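Local coordinates for Myo-inositol-1-phosphate synthase-related protein (Thermotoga maritima MSB8, PDB 3CIN) that binds nicotinamide-adenine-dinucleotide in a Rossmann-type domain and is related to myo-inositol-1-phosphate synthases, at residues I58-S63 with K73-V78. Residues are numbered along the deposited sequence; the frame is centred on the assembly and turned at random. Where two conformers were deposited one is given.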
loop_
_atom_site.group_PDB
_atom_site.type_symbol
_atom_site.label_atom_id
_atom_site.label_comp_id
_atom_site.label_asym_id
_atom_site.label_seq_id
_atom_site.Cartn_x
_atom_site.Cartn_y
_atom_site.Cartn_z
ATOM N N ILE A 58 13.643 -19.840 -32.908
ATOM C CA ILE A 58 14.654 -19.010 -32.266
ATOM C C ILE A 58 15.775 -19.946 -31.791
ATOM O O ILE A 58 15.524 -20.860 -30.990
ATOM C CB ILE A 58 14.066 -18.265 -31.103
ATOM C CG1 ILE A 58 12.985 -17.317 -31.599
ATOM C CG2 ILE A 58 15.149 -17.514 -30.333
ATOM C CD1 ILE A 58 12.206 -16.705 -30.419
ATOM N N LYS A 59 16.987 -19.780 -32.334
ATOM C CA LYS A 59 18.127 -20.649 -32.004
ATOM C C LYS A 59 19.216 -19.848 -31.315
ATOM O O LYS A 59 19.693 -18.867 -31.873
ATOM C CB LYS A 59 18.702 -21.326 -33.274
ATOM C CG LYS A 59 19.856 -22.304 -32.932
ATOM C CD LYS A 59 20.538 -22.901 -34.141
ATOM C CE LYS A 59 21.559 -23.957 -33.718
ATOM N NZ LYS A 59 22.199 -24.544 -34.975
ATOM N N ILE A 60 19.636 -20.269 -30.121
ATOM C CA ILE A 60 20.761 -19.620 -29.433
ATOM C C ILE A 60 22.054 -20.170 -29.994
ATOM O O ILE A 60 22.369 -21.385 -29.801
ATOM C CB ILE A 60 20.747 -19.819 -27.892
ATOM C CG1 ILE A 60 19.399 -19.420 -27.297
ATOM C CG2 ILE A 60 21.841 -19.062 -27.245
ATOM C CD1 ILE A 60 19.016 -18.055 -27.619
ATOM N N VAL A 61 22.795 -19.338 -30.724
ATOM C CA VAL A 61 24.083 -19.771 -31.301
ATOM C C VAL A 61 25.335 -19.424 -30.486
ATOM O O VAL A 61 26.437 -19.863 -30.800
ATOM C CB VAL A 61 24.237 -19.263 -32.758
ATOM C CG1 VAL A 61 23.061 -19.777 -33.569
ATOM C CG2 VAL A 61 24.330 -17.721 -32.795
ATOM N N GLY A 62 25.195 -18.636 -29.438
ATOM C CA GLY A 62 26.367 -18.263 -28.684
ATOM C C GLY A 62 26.033 -17.483 -27.452
ATOM O O GLY A 62 24.967 -16.889 -27.367
ATOM N N SER A 63 26.966 -17.538 -26.495
ATOM C CA SER A 63 26.845 -16.833 -25.251
ATOM C C SER A 63 28.228 -16.419 -24.787
ATOM O O SER A 63 29.131 -17.226 -24.749
ATOM C CB SER A 63 26.180 -17.731 -24.213
ATOM O OG SER A 63 26.013 -17.091 -22.978
ATOM N N LYS A 73 31.948 -23.251 -19.701
ATOM C CA LYS A 73 30.807 -24.083 -19.298
ATOM C C LYS A 73 29.822 -24.177 -20.450
ATOM O O LYS A 73 29.781 -23.296 -21.334
ATOM C CB LYS A 73 30.083 -23.502 -18.080
ATOM C CG LYS A 73 30.933 -23.300 -16.853
ATOM C CD LYS A 73 31.558 -24.588 -16.370
ATOM C CE LYS A 73 32.179 -24.401 -15.001
ATOM N NZ LYS A 73 31.159 -24.084 -13.978
ATOM N N LYS A 74 29.041 -25.250 -20.480
ATOM C CA LYS A 74 27.923 -25.287 -21.431
ATOM C C LYS A 74 26.864 -24.290 -20.943
ATOM O O LYS A 74 26.691 -24.081 -19.728
ATOM C CB LYS A 74 27.331 -26.683 -21.548
ATOM C CG LYS A 74 28.296 -27.753 -21.954
ATOM C CD LYS A 74 28.572 -27.679 -23.432
ATOM N N LEU A 75 26.157 -23.675 -21.886
ATOM C CA LEU A 75 25.037 -22.795 -21.573
ATOM C C LEU A 75 24.074 -23.431 -20.543
ATOM O O LEU A 75 23.693 -22.788 -19.579
ATOM C CB LEU A 75 24.324 -22.419 -22.857
ATOM C CG LEU A 75 23.112 -21.471 -22.741
ATOM C CD1 LEU A 75 23.513 -20.175 -22.014
ATOM C CD2 LEU A 75 22.547 -21.172 -24.076
ATOM N N SER A 76 23.716 -24.699 -20.730
ATOM C CA SER A 76 22.846 -25.439 -19.799
ATOM C C SER A 76 23.309 -25.460 -18.338
ATOM O O SER A 76 22.480 -25.375 -17.431
ATOM C CB SER A 76 22.639 -26.879 -20.283
ATOM O OG SER A 76 23.888 -27.538 -20.383
ATOM N N GLU A 77 24.620 -25.572 -18.121
ATOM C CA GLU A 77 25.202 -25.660 -16.762
ATOM C C GLU A 77 25.014 -24.327 -16.024
ATOM O O GLU A 77 24.713 -24.309 -14.819
ATOM C CB GLU A 77 26.697 -26.002 -16.826
ATOM C CG GLU A 77 27.030 -27.338 -17.495
ATOM C CD GLU A 77 28.538 -27.746 -17.477
ATOM O OE1 GLU A 77 29.375 -27.353 -18.378
ATOM O OE2 GLU A 77 28.864 -28.562 -16.574
ATOM N N VAL A 78 25.136 -23.234 -16.765
ATOM C CA VAL A 78 24.964 -21.893 -16.218
ATOM C C VAL A 78 23.488 -21.593 -16.026
ATOM O O VAL A 78 23.075 -21.118 -14.949
ATOM C CB VAL A 78 25.654 -20.831 -17.090
ATOM C CG1 VAL A 78 25.329 -19.412 -16.599
ATOM C CG2 VAL A 78 27.189 -21.129 -17.044
#
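Ser63 of the strand 58-65 and Leu75, first residue of the helix 75-82, bring their backbones to a CA-CA distance of 7.2 Å, the nearest CA pair across the two segments. Leu75 supplies the helix side of the contact with its two methyls, one for each strand partner. Leu75 CD2 meets Ile60 CG2 at 3.9 Å, the two side chains crossing at about a right angle. Leu75 CD1 lies 4.1 Å from Ser63 OG, in van der Waals contact. Leu75 reaches the strand with CG anti to the backbone N (chi1 -179°). In Ile60 a chi1 of -52° puts CG1 beside the backbone N and leaves CG2 anti to it, the branch that touches, while the residue also packs on Val16 and Phe28. The hydroxyl of Ser63 is hydrogen-bonded to Gln21 OE1, and Leu75 rests on Gln21 and Val29 as well. Lys74 is the N-cap residue, and Glu77, in the first turn, turns its carboxylate back to it: Glu77 OE1 accepts from Lys74 N at 3.0 Å through its anti lone pair, in a nearly straight bond (169°). The contact joins the strand and helix of one beta-alpha-beta unit of the parallel, Rossmann-type sheet, close to the presumed glycine-rich turn and with the Ser63 side chain about 8 Å from the bound NAD. Its chemistry is a small, buried apolar touch, 107 Å² in all, bordered by a serine whose polar demand is met by Gln21; between these two segments the helix start meets the strand through dispersion and burial, not directional bonds.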